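PDB 2XMZ: hydrolase, alpha/beta hydrolase FOLD family from Staphylococcus aureus, which probably catalyses, as MenH of menaquinone biosynthesis, the elimination of pyruvate that forms 2-succinyl-6-hydroxy-2,4-cyclohexadiene-1-carboxylate. Local coordinates for residues H5-Y9 with I46-L50; H23-S27 with M184-L188; G94-L98 with L111-S117. One frame throughout, in Å; residues are numbered along the deposited sequence.

Contact 1. Residues H5-Y9 with I46-L50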
ATOM      1  N   HIS A   5      -0.154 -13.197   9.645  1.00 42.71           N
ATOM      2  CA  HIS A   5      -0.163 -12.240   8.557  1.00 38.80           C
ATOM      3  C   HIS A   5      -0.601 -10.841   8.974  1.00 35.54           C
ATOM      4  O   HIS A   5      -0.513  -9.940   8.185  1.00 33.75           O
ATOM      5  CB  HIS A   5      -0.996 -12.753   7.368  1.00 39.20           C
ATOM      6  CG  HIS A   5      -2.467 -12.873   7.646  1.00 38.93           C
ATOM      7  ND1 HIS A   5      -2.975 -13.561   8.726  1.00 40.96           N
ATOM      8  CD2 HIS A   5      -3.538 -12.417   6.950  1.00 38.55           C
ATOM      9  CE1 HIS A   5      -4.296 -13.503   8.699  1.00 41.36           C
ATOM     10  NE2 HIS A   5      -4.663 -12.825   7.625  1.00 39.83           N
ATOM     11  N   TYR A   6      -1.076 -10.670  10.207  1.00 34.23           N
ATOM     12  CA  TYR A   6      -1.368  -9.323  10.707  1.00 31.43           C
ATOM     13  C   TYR A   6      -0.946  -9.154  12.164  1.00 31.10           C
ATOM     14  O   TYR A   6      -0.936 -10.118  12.929  1.00 31.72           O
ATOM     15  CB  TYR A   6      -2.847  -8.940  10.478  1.00 31.22           C
ATOM     16  CG  TYR A   6      -3.810  -9.434  11.537  1.00 31.57           C
ATOM     17  CD1 TYR A   6      -4.331 -10.730  11.491  1.00 34.67           C
ATOM     18  CD2 TYR A   6      -4.209  -8.604  12.577  1.00 33.04           C
ATOM     19  CE1 TYR A   6      -5.205 -11.192  12.466  1.00 35.61           C
ATOM     20  CE2 TYR A   6      -5.084  -9.050  13.562  1.00 35.35           C
ATOM     21  CZ  TYR A   6      -5.583 -10.343  13.492  1.00 37.41           C
ATOM     22  OH  TYR A   6      -6.451 -10.783  14.461  1.00 39.34           O
ATOM     23  N   LYS A   7      -0.584  -7.925  12.530  1.00 29.34           N
ATOM     24  CA  LYS A   7      -0.204  -7.596  13.905  1.00 29.53           C
ATOM     25  C   LYS A   7      -1.084  -6.448  14.429  1.00 28.34           C
ATOM     26  O   LYS A   7      -1.417  -5.512  13.696  1.00 26.71           O
ATOM     27  CB  LYS A   7       1.288  -7.249  13.994  1.00 30.16           C
ATOM     28  CG  LYS A   7       2.244  -8.376  13.484  1.00 33.32           C
ATOM     29  CD  LYS A   7       3.582  -7.808  13.014  0.50 33.95           C
ATOM     30  CE  LYS A   7       4.465  -8.865  12.353  0.50 35.86           C
ATOM     31  NZ  LYS A   7       4.981  -9.857  13.330  0.50 36.91           N
ATOM     32  N   PHE A   8      -1.488  -6.553  15.689  1.00 28.19           N
ATOM     33  CA  PHE A   8      -2.328  -5.545  16.320  1.00 27.93           C
ATOM     34  C   PHE A   8      -1.515  -4.935  17.438  1.00 28.31           C
ATOM     35  O   PHE A   8      -0.942  -5.654  18.283  1.00 29.25           O
ATOM     36  CB  PHE A   8      -3.607  -6.172  16.897  1.00 28.82           C
ATOM     37  CG  PHE A   8      -4.563  -5.174  17.475  1.00 28.69           C
ATOM     38  CD1 PHE A   8      -5.594  -4.659  16.699  1.00 27.58           C
ATOM     39  CD2 PHE A   8      -4.429  -4.736  18.792  1.00 29.62           C
ATOM     40  CE1 PHE A   8      -6.486  -3.730  17.217  1.00 28.52           C
ATOM     41  CE2 PHE A   8      -5.323  -3.792  19.324  1.00 29.50           C
ATOM     42  CZ  PHE A   8      -6.348  -3.296  18.538  1.00 29.15           C
ATOM     43  N   TYR A   9      -1.465  -3.613  17.426  1.00 27.44           N
ATOM     44  CA  TYR A   9      -0.752  -2.841  18.419  1.00 29.00           C
ATOM     45  C   TYR A   9      -1.783  -2.030  19.186  1.00 29.80           C
ATOM     46  O   TYR A   9      -2.390  -1.114  18.630  1.00 28.78           O
ATOM     47  CB  TYR A   9       0.271  -1.923  17.734  1.00 27.69           C
ATOM     48  CG  TYR A   9       1.287  -2.673  16.895  1.00 28.81           C
ATOM     49  CD1 TYR A   9       2.500  -3.107  17.458  1.00 30.74           C
ATOM     50  CD2 TYR A   9       1.043  -2.954  15.544  1.00 27.37           C
ATOM     51  CE1 TYR A   9       3.433  -3.788  16.699  1.00 31.47           C
ATOM     52  CE2 TYR A   9       1.982  -3.655  14.769  1.00 28.69           C
ATOM     53  CZ  TYR A   9       3.173  -4.058  15.361  1.00 30.85           C
ATOM     54  OH  TYR A   9       4.114  -4.728  14.626  1.00 32.75           O
ATOM     55  N   ILE A  46      -3.052  -1.659  13.236  1.00 21.98           N
ATOM     56  CA  ILE A  46      -2.934  -2.978  12.656  1.00 21.35           C
ATOM     57  C   ILE A  46      -2.037  -2.885  11.428  1.00 20.76           C
ATOM     58  O   ILE A  46      -2.141  -1.964  10.623  1.00 20.31           O
ATOM     59  CB  ILE A  46      -4.300  -3.558  12.211  1.00 21.13           C
ATOM     60  CG1 ILE A  46      -5.203  -3.772  13.424  1.00 24.79           C
ATOM     61  CG2 ILE A  46      -4.121  -4.891  11.453  1.00 21.07           C
ATOM     62  CD1 ILE A  46      -6.658  -4.052  13.053  1.00 26.43           C
ATOM     63  N   THR A  47      -1.140  -3.850  11.293  1.00 21.27           N
ATOM     64  CA  THR A  47      -0.401  -3.978  10.059  1.00 20.07           C
ATOM     65  C   THR A  47      -0.790  -5.319   9.506  1.00 21.04           C
ATOM     66  O   THR A  47      -0.984  -6.265  10.276  1.00 22.84           O
ATOM     67  CB  THR A  47       1.120  -3.902  10.280  1.00 20.71           C
ATOM     68  OG1 THR A  47       1.529  -4.932  11.168  1.00 19.91           O
ATOM     69  CG2 THR A  47       1.535  -2.519  10.830  1.00 21.42           C
ATOM     70  N   ILE A  48      -0.904  -5.392   8.180  1.00 23.62           N
ATOM     71  CA  ILE A  48      -1.254  -6.619   7.487  1.00 23.73           C
ATOM     72  C   ILE A  48      -0.233  -6.854   6.363  1.00 23.09           C
ATOM     73  O   ILE A  48       0.039  -5.964   5.542  1.00 22.93           O
ATOM     74  CB  ILE A  48      -2.672  -6.554   6.877  1.00 22.98           C
ATOM     75  CG1 ILE A  48      -3.716  -6.213   7.954  1.00 23.40           C
ATOM     76  CG2 ILE A  48      -3.029  -7.894   6.186  1.00 24.02           C
ATOM     77  CD1 ILE A  48      -5.129  -5.876   7.358  1.00 21.05           C
ATOM     78  N   ASP A  49       0.323  -8.051   6.366  1.00 22.36           N
ATOM     79  CA  ASP A  49       1.127  -8.545   5.267  1.00 22.01           C
ATOM     80  C   ASP A  49       0.214  -9.106   4.182  1.00 20.47           C
ATOM     81  O   ASP A  49      -0.601  -9.981   4.451  1.00 21.49           O
ATOM     82  CB  ASP A  49       2.083  -9.629   5.760  1.00 21.80           C
ATOM     83  CG  ASP A  49       3.277  -9.061   6.490  1.00 22.54           C
ATOM     84  OD1 ASP A  49       3.474  -7.834   6.424  1.00 22.86           O
ATOM     85  OD2 ASP A  49       4.006  -9.831   7.144  1.00 23.49           O
ATOM     86  N   LEU A  50       0.358  -8.600   2.970  1.00 19.32           N
ATOM     87  CA  LEU A  50      -0.497  -8.995   1.862  1.00 19.14           C
ATOM     88  C   LEU A  50       0.009 -10.330   1.277  1.00 20.03           C
ATOM     89  O   LEU A  50       1.152 -10.750   1.563  1.00 20.14           O
ATOM     90  CB  LEU A  50      -0.561  -7.863   0.809  1.00 18.33           C
ATOM     91  CG  LEU A  50      -1.323  -6.611   1.317  1.00 19.41           C
ATOM     92  CD1 LEU A  50      -1.005  -5.343   0.508  1.00 18.17           C
ATOM     93  CD2 LEU A  50      -2.840  -6.884   1.348  1.00 21.07           C
TER
HETATM   94  O   HOH W   1       4.104  -4.833  12.127  1.00 19.49           O

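Contact 2. Residues H23-S27 with M184-L188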
ATOM      1  N   HIS A  23       1.225  -2.460   3.118  1.00 15.97           N
ATOM      2  CA  HIS A  23       2.545  -2.150   2.575  1.00 16.93           C
ATOM      3  C   HIS A  23       2.537  -2.265   1.043  1.00 17.17           C
ATOM      4  O   HIS A  23       1.509  -2.576   0.438  1.00 18.03           O
ATOM      5  CB  HIS A  23       3.557  -3.159   3.135  1.00 17.41           C
ATOM      6  CG  HIS A  23       3.183  -4.577   2.818  1.00 17.10           C
ATOM      7  ND1 HIS A  23       3.555  -5.193   1.646  1.00 18.19           N
ATOM      8  CD2 HIS A  23       2.409  -5.467   3.483  1.00 18.37           C
ATOM      9  CE1 HIS A  23       3.039  -6.410   1.608  1.00 17.95           C
ATOM     10  NE2 HIS A  23       2.336  -6.601   2.711  1.00 17.84           N
ATOM     11  N   GLY A  24       3.703  -2.060   0.431  1.00 16.71           N
ATOM     12  CA  GLY A  24       3.857  -2.140  -1.018  1.00 15.92           C
ATOM     13  C   GLY A  24       4.539  -3.440  -1.460  1.00 15.68           C
ATOM     14  O   GLY A  24       4.923  -4.272  -0.625  1.00 15.68           O
ATOM     15  N   PHE A  25       4.677  -3.593  -2.768  1.00 16.28           N
ATOM     16  CA  PHE A  25       5.297  -4.745  -3.395  1.00 16.67           C
ATOM     17  C   PHE A  25       6.743  -4.930  -2.944  1.00 17.21           C
ATOM     18  O   PHE A  25       7.475  -3.943  -2.747  1.00 18.26           O
ATOM     19  CB  PHE A  25       5.226  -4.609  -4.918  1.00 17.87           C
ATOM     20  CG  PHE A  25       5.843  -5.772  -5.642  1.00 18.36           C
ATOM     21  CD1 PHE A  25       5.246  -7.031  -5.576  1.00 19.23           C
ATOM     22  CD2 PHE A  25       7.010  -5.616  -6.373  1.00 18.79           C
ATOM     23  CE1 PHE A  25       5.794  -8.112  -6.226  1.00 19.63           C
ATOM     24  CE2 PHE A  25       7.584  -6.700  -7.044  1.00 20.67           C
ATOM     25  CZ  PHE A  25       6.975  -7.959  -6.972  1.00 20.90           C
ATOM     26  N   LEU A  26       7.160  -6.179  -2.778  1.00 18.25           N
ATOM     27  CA  LEU A  26       8.555  -6.508  -2.446  1.00 19.93           C
ATOM     28  C   LEU A  26       8.944  -5.959  -1.079  1.00 21.14           C
ATOM     29  O   LEU A  26      10.086  -5.542  -0.850  1.00 22.75           O
ATOM     30  CB  LEU A  26       9.529  -5.955  -3.496  1.00 21.14           C
ATOM     31  CG  LEU A  26      10.309  -6.774  -4.529  1.00 23.28           C
ATOM     32  CD1 LEU A  26      11.496  -5.940  -5.031  1.00 23.09           C
ATOM     33  CD2 LEU A  26      10.800  -8.118  -4.042  1.00 21.86           C
ATOM     34  N   SER A  27       7.990  -5.947  -0.167  1.00 20.94           N
ATOM     35  CA  SER A  27       8.190  -5.333   1.129  1.00 21.50           C
ATOM     36  C   SER A  27       7.181  -5.995   2.017  1.00 21.44           C
ATOM     37  O   SER A  27       6.549  -6.965   1.608  1.00 21.73           O
ATOM     38  CB  SER A  27       7.935  -3.821   1.039  1.00 21.48           C
ATOM     39  OG  SER A  27       7.982  -3.198   2.317  1.00 23.70           O
ATOM     40  N   MET A 184       6.766 -13.520  -4.795  1.00 21.48           N
ATOM     41  CA  MET A 184       6.725 -12.236  -5.480  1.00 20.59           C
ATOM     42  C   MET A 184       6.173 -12.424  -6.890  1.00 21.02           C
ATOM     43  O   MET A 184       5.366 -11.632  -7.344  1.00 19.54           O
ATOM     44  CB  MET A 184       8.117 -11.574  -5.490  1.00 20.61           C
ATOM     45  CG  MET A 184       8.637 -11.233  -4.077  1.00 20.35           C
ATOM     46  SD  MET A 184       7.533 -10.012  -3.253  1.00 21.78           S
ATOM     47  CE  MET A 184       6.488 -11.087  -2.265  1.00 19.01           C
ATOM     48  N   ALA A 185       6.594 -13.495  -7.556  1.00 21.29           N
ATOM     49  CA  ALA A 185       6.098 -13.821  -8.893  1.00 22.60           C
ATOM     50  C   ALA A 185       4.579 -14.040  -8.886  1.00 22.32           C
ATOM     51  O   ALA A 185       3.869 -13.501  -9.736  1.00 22.12           O
ATOM     52  CB  ALA A 185       6.823 -15.064  -9.447  1.00 23.76           C
ATOM     53  N   LYS A 186       4.079 -14.796  -7.903  1.00 21.66           N
ATOM     54  CA  LYS A 186       2.677 -15.073  -7.833  1.00 20.98           C
ATOM     55  C   LYS A 186       1.925 -13.783  -7.539  1.00 20.36           C
ATOM     56  O   LYS A 186       0.905 -13.537  -8.154  1.00 20.27           O
ATOM     57  CB  LYS A 186       2.357 -16.197  -6.838  1.00 21.74           C
ATOM     58  CG  LYS A 186       0.868 -16.576  -6.817  1.00 20.59           C
ATOM     59  CD  LYS A 186       0.598 -17.742  -5.888  1.00 22.82           C
ATOM     60  CE  LYS A 186      -0.912 -17.996  -5.702  1.00 22.54           C
ATOM     61  NZ  LYS A 186      -1.594 -18.275  -6.999  1.00 21.22           N
ATOM     62  N   ALA A 187       2.432 -12.953  -6.614  1.00 20.82           N
ATOM     63  CA  ALA A 187       1.812 -11.643  -6.347  1.00 21.74           C
ATOM     64  C   ALA A 187       1.647 -10.832  -7.635  1.00 22.02           C
ATOM     65  O   ALA A 187       0.564 -10.290  -7.901  1.00 23.24           O
ATOM     66  CB  ALA A 187       2.618 -10.843  -5.294  1.00 21.04           C
ATOM     67  N   LEU A 188       2.705 -10.744  -8.425  1.00 22.56           N
ATOM     68  CA  LEU A 188       2.632 -10.048  -9.728  1.00 23.54           C
ATOM     69  C   LEU A 188       1.584 -10.636 -10.667  1.00 24.40           C
ATOM     70  O   LEU A 188       0.757  -9.899 -11.211  1.00 24.25           O
ATOM     71  CB  LEU A 188       3.998 -10.018 -10.423  1.00 24.41           C
ATOM     72  CG  LEU A 188       5.059  -9.119  -9.769  1.00 24.29           C
ATOM     73  CD1 LEU A 188       6.421  -9.347 -10.422  1.00 24.99           C
ATOM     74  CD2 LEU A 188       4.655  -7.633  -9.791  1.00 25.09           C
TER

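Contact 3. Residues G94-L98 with L111-S117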
ATOM      1  N   GLY A  94      -2.027   0.383  -1.588  1.00 17.83           N
ATOM      2  CA  GLY A  94      -3.046   1.395  -1.883  1.00 17.74           C
ATOM      3  C   GLY A  94      -4.010   0.930  -2.941  1.00 18.82           C
ATOM      4  O   GLY A  94      -5.167   1.352  -2.942  1.00 17.96           O
ATOM      5  N   ARG A  95      -3.535   0.056  -3.838  1.00 19.16           N
ATOM      6  CA  ARG A  95      -4.413  -0.530  -4.862  1.00 20.02           C
ATOM      7  C   ARG A  95      -5.398  -1.465  -4.186  1.00 18.98           C
ATOM      8  O   ARG A  95      -6.586  -1.462  -4.485  1.00 19.43           O
ATOM      9  CB  ARG A  95      -3.621  -1.261  -5.954  1.00 19.08           C
ATOM     10  CG  ARG A  95      -2.648  -0.329  -6.727  1.00 20.31           C
ATOM     11  CD  ARG A  95      -2.018  -1.003  -7.947  1.00 21.98           C
ATOM     12  NE  ARG A  95      -1.018  -2.052  -7.658  1.00 21.44           N
ATOM     13  CZ  ARG A  95      -1.257  -3.366  -7.724  1.00 20.90           C
ATOM     14  NH1 ARG A  95      -2.476  -3.810  -8.045  1.00 18.81           N
ATOM     15  NH2 ARG A  95      -0.268  -4.246  -7.502  1.00 20.61           N
ATOM     16  N   VAL A  96      -4.890  -2.236  -3.239  1.00 19.62           N
ATOM     17  CA  VAL A  96      -5.732  -3.046  -2.391  1.00 18.90           C
ATOM     18  C   VAL A  96      -6.689  -2.165  -1.553  1.00 19.37           C
ATOM     19  O   VAL A  96      -7.874  -2.485  -1.451  1.00 19.67           O
ATOM     20  CB  VAL A  96      -4.893  -3.998  -1.512  1.00 18.46           C
ATOM     21  CG1 VAL A  96      -5.773  -4.743  -0.505  1.00 17.04           C
ATOM     22  CG2 VAL A  96      -4.139  -4.974  -2.395  1.00 19.58           C
ATOM     23  N   ALA A  97      -6.205  -1.057  -1.003  1.00 18.74           N
ATOM     24  CA  ALA A  97      -7.062  -0.225  -0.162  1.00 19.78           C
ATOM     25  C   ALA A  97      -8.163   0.425  -0.983  1.00 20.73           C
ATOM     26  O   ALA A  97      -9.313   0.537  -0.537  1.00 22.55           O
ATOM     27  CB  ALA A  97      -6.245   0.835   0.607  1.00 19.90           C
ATOM     28  N   LEU A  98      -7.843   0.842  -2.206  1.00 21.23           N
ATOM     29  CA  LEU A  98      -8.901   1.395  -3.077  1.00 21.60           C
ATOM     30  C   LEU A  98      -9.939   0.328  -3.420  1.00 22.09           C
ATOM     31  O   LEU A  98     -11.143   0.573  -3.336  1.00 22.30           O
ATOM     32  CB  LEU A  98      -8.282   1.943  -4.375  1.00 21.57           C
ATOM     33  CG  LEU A  98      -7.743   3.375  -4.284  1.00 22.63           C
ATOM     34  CD1 LEU A  98      -6.866   3.683  -5.501  1.00 23.22           C
ATOM     35  CD2 LEU A  98      -8.865   4.356  -4.218  1.00 20.86           C
ATOM     36  N   LEU A 111     -10.021   6.760   4.520  1.00 23.67           N
ATOM     37  CA  LEU A 111      -9.123   6.116   3.580  1.00 21.96           C
ATOM     38  C   LEU A 111      -7.858   6.926   3.401  1.00 21.40           C
ATOM     39  O   LEU A 111      -7.906   8.137   3.274  1.00 21.97           O
ATOM     40  CB  LEU A 111      -9.827   5.901   2.241  1.00 21.21           C
ATOM     41  CG  LEU A 111      -9.062   5.151   1.148  1.00 21.73           C
ATOM     42  CD1 LEU A 111      -8.749   3.662   1.536  1.00 16.96           C
ATOM     43  CD2 LEU A 111      -9.830   5.235  -0.162  1.00 22.14           C
ATOM     44  N   ILE A 112      -6.707   6.260   3.419  1.00 21.41           N
ATOM     45  CA  ILE A 112      -5.447   6.970   3.162  1.00 21.52           C
ATOM     46  C   ILE A 112      -4.661   6.231   2.109  1.00 20.54           C
ATOM     47  O   ILE A 112      -4.453   5.014   2.188  1.00 20.83           O
ATOM     48  CB  ILE A 112      -4.557   7.224   4.424  1.00 21.62           C
ATOM     49  CG1 ILE A 112      -5.344   7.960   5.498  1.00 22.65           C
ATOM     50  CG2 ILE A 112      -3.360   8.084   4.030  1.00 20.08           C
ATOM     51  CD1 ILE A 112      -4.653   7.999   6.916  1.00 23.81           C
ATOM     52  N   LEU A 113      -4.220   6.996   1.121  1.00 20.78           N
ATOM     53  CA  LEU A 113      -3.546   6.466  -0.041  1.00 20.32           C
ATOM     54  C   LEU A 113      -2.206   7.173  -0.217  1.00 21.14           C
ATOM     55  O   LEU A 113      -2.153   8.408  -0.328  1.00 21.73           O
ATOM     56  CB  LEU A 113      -4.423   6.715  -1.280  1.00 20.25           C
ATOM     57  CG  LEU A 113      -5.858   6.158  -1.170  1.00 21.36           C
ATOM     58  CD1 LEU A 113      -6.643   6.579  -2.394  1.00 24.21           C
ATOM     59  CD2 LEU A 113      -5.864   4.648  -1.044  1.00 21.20           C
ATOM     60  N   GLU A 114      -1.136   6.389  -0.272  1.00 20.29           N
ATOM     61  CA  GLU A 114       0.184   6.932  -0.469  1.00 20.85           C
ATOM     62  C   GLU A 114       0.754   6.375  -1.753  1.00 20.45           C
ATOM     63  O   GLU A 114       0.922   5.144  -1.913  1.00 20.95           O
ATOM     64  CB  GLU A 114       1.127   6.604   0.698  1.00 21.01           C
ATOM     65  CG  GLU A 114       2.559   7.143   0.464  1.00 20.01           C
ATOM     66  CD  GLU A 114       3.616   6.497   1.349  1.00 22.42           C
ATOM     67  OE1 GLU A 114       3.278   5.630   2.186  1.00 21.65           O
ATOM     68  OE2 GLU A 114       4.807   6.839   1.181  1.00 22.96           O
ATOM     69  N   SER A 115       1.040   7.272  -2.678  1.00 21.61           N
ATOM     70  CA  SER A 115       1.726   6.912  -3.927  1.00 21.88           C
ATOM     71  C   SER A 115       1.097   5.676  -4.595  1.00 21.47           C
ATOM     72  O   SER A 115       1.774   4.689  -4.865  1.00 20.46           O
ATOM     73  CB  SER A 115       3.204   6.672  -3.631  1.00 22.49           C
ATOM     74  OG  SER A 115       3.791   7.838  -3.101  1.00 24.98           O
ATOM     75  N   THR A 116      -0.199   5.748  -4.873  1.00 21.15           N
ATOM     76  CA  THR A 116      -0.887   4.589  -5.445  1.00 20.87           C
ATOM     77  C   THR A 116      -1.694   4.992  -6.679  1.00 22.14           C
ATOM     78  O   THR A 116      -1.673   6.165  -7.108  1.00 22.54           O
ATOM     79  CB  THR A 116      -1.764   3.891  -4.377  1.00 19.64           C
ATOM     80  OG1 THR A 116      -2.149   2.581  -4.808  1.00 19.53           O
ATOM     81  CG2 THR A 116      -3.032   4.697  -4.004  1.00 20.52           C
ATOM     82  N   SER A 117      -2.430   4.029  -7.222  1.00 22.76           N
ATOM     83  CA  SER A 117      -3.319   4.296  -8.343  1.00 23.64           C
ATOM     84  C   SER A 117      -4.506   3.336  -8.313  1.00 23.53           C
ATOM     85  O   SER A 117      -4.450   2.273  -7.654  1.00 22.92           O
ATOM     86  CB  SER A 117      -2.567   4.172  -9.674  1.00 24.55           C
ATOM     87  OG  SER A 117      -2.517   2.828 -10.054  1.00 26.26           O
TER

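Contact 1. Residues H5-Y9 with I46-L50
Strand 6-9 runs antiparallel to strand 46-48 at an axis distance of 4.6 Å, with K7 and T47 as a hydrogen-bonded pair flanked by the non-hydrogen-bonded pairs Y6-I48 and F8-I46. K7 N reaches T47 O at 2.8 Å, and T47 N returns a bond to K7 O. A third bond, from D49 N to H5 O, continues the pairing just beyond the strands. On one face of the sheet I46 and I48 pack against Y6 and F8. I46 divides its branches between the two rings: CG1 packs 3.4 Å from F8 CD1, and CG2 lies 3.9 Å from Y6 CD2. F8 has CG anti to its backbone N (chi1 -176°), which brings the ring obliquely over to the CG1 branch of I46, and Y80 and H44 also meet this ring. Y6 CB rests on I48 CG1 at 3.8 Å. On the face of K7 and T47, T47 OG1 approaches the Y9 ring at its edge, close to the ring plane and 3.8 Å from CE2. One water spans the two hydroxyls, 2.5 Å from Y9 OH and 2.7 Å from T47 OG1. D49 turns its carboxylate elsewhere, to S29 OG and E55 N. The backbone bonds thus set the register of the outermost strand, whereas the hydroxyl of the buried T47 is linked to Y9 only indirectly, through the water.

Contact 2. Residues H23-S27 with M184-L188
The F25 ring is approached from both sides of its plane by the helix segment 184-188. L188 CD2 lies over one face, 4.0 Å from the ring centroid and 25° off the normal, displaced toward the rim. From the opposite side M184 SD comes in obliquely, 4.5 Å from the centroid, as a Met-aromatic contact. M184 O stands at the edge, in the ring plane and 3.7 Å from F25 CE1, while also accepting the helical bond from L188 N; the slightly positive ring hydrogens should suit that carbonyl. A187 CB is a more distant edge neighbour, and W152 meets the same ring edge-to-face. M184 bends at its second torsion (chi2 -62°), folding the thioether back against the loop: SD lies 3.7 Å from L26 CA, and CG lies 3.8 Å from L26 CD2. The loop has polar supports of its own. H23 ND1 donates to G24 O at 2.8 Å in the plane of the imidazole, and L26 N bonds H53 NE2. In alpha/beta hydrolases the His-Gly loop after strand 17-22 commonly contributes to the oxyanion hole, and helices inserted after strand 110-114 form a cap. F25 lies near the probable S91-H245-D218 triad, so the contact is consistent with a cap helix closing over the oxyanion-hole loop beside the active site.

Contact 3. Residues G94-L98 with L111-S117
The beta-alpha-beta unit of strand 84-90, helix 92-103 and strand 110-114 supplies this contact, in which the helix following the probable nucleophile elbow packs on the next parallel strand and on the turn beyond it. The axes of helix 94-98 and strand 111-114 approach to 8.4 Å, with their N-to-C directions 151° apart, as expected of the connecting helix of a beta-alpha-beta crossover, which runs roughly antiparallel to its strands. G94 has no side chain, and T116 lies directly on its backbone, T116 CB being 3.8 Å from G94 CA. The first torsion of T116 (chi1 -164°) turns OG1 to the start of the helix, where it bonds S91 O and so ties the turn to the elbow; OG1 also comes 3.0 Å from R95 N, but at an angle too poor for a hydrogen bond. R95 lays its aliphatic stem along the same turn, CG standing 3.3 Å from S117 O, before its guanidinium leaves for Y191 O. L98 also touches that S117 carbonyl, with CD1 3.5 Å from S117 O. The remaining side-chain contacts are largely apolar. L98 and L113 cross at about a right angle, L98 CD2 meeting L113 CD1 at 3.6 Å, while L113 CD2 lies 3.9 Å from G94 O. A97 CB packs against L111 CD1 at 3.9 Å. S117 N is buried without a partner in the model. Strand 110-114 lies between strands 84-90 and 210-215, I112 bonding L87 and G89 of the first and L113 bonding L211 of the second, and beyond its end S115 OG holds O of the probable catalytic H245. V96 points away from the strand, and its side chain touches F66, I69 and L73 of helix 66-77.

Contact 3 lies deepest, about 6 Å from the centre of the chain, whereas contact 1 fastens an outermost strand and is only partly buried; contact 2 is buried between a loop and a helix. Contacts 1 and 3 both reach the central sheet, one through strand-to-strand backbone bonds and the other through a helix laid on a strand. Contacts 2 and 3 rely across their segments on apolar side chains and carbon atoms lying against carbonyl oxygens, with a Met-aromatic contact found in contact 2 alone. H23 NE2 and L50 N, 2.8 Å apart in a probable hydrogen bond, join contacts 1 and 2, while L50 CD2 packs on V96 CG1 to link contacts 1 and 3.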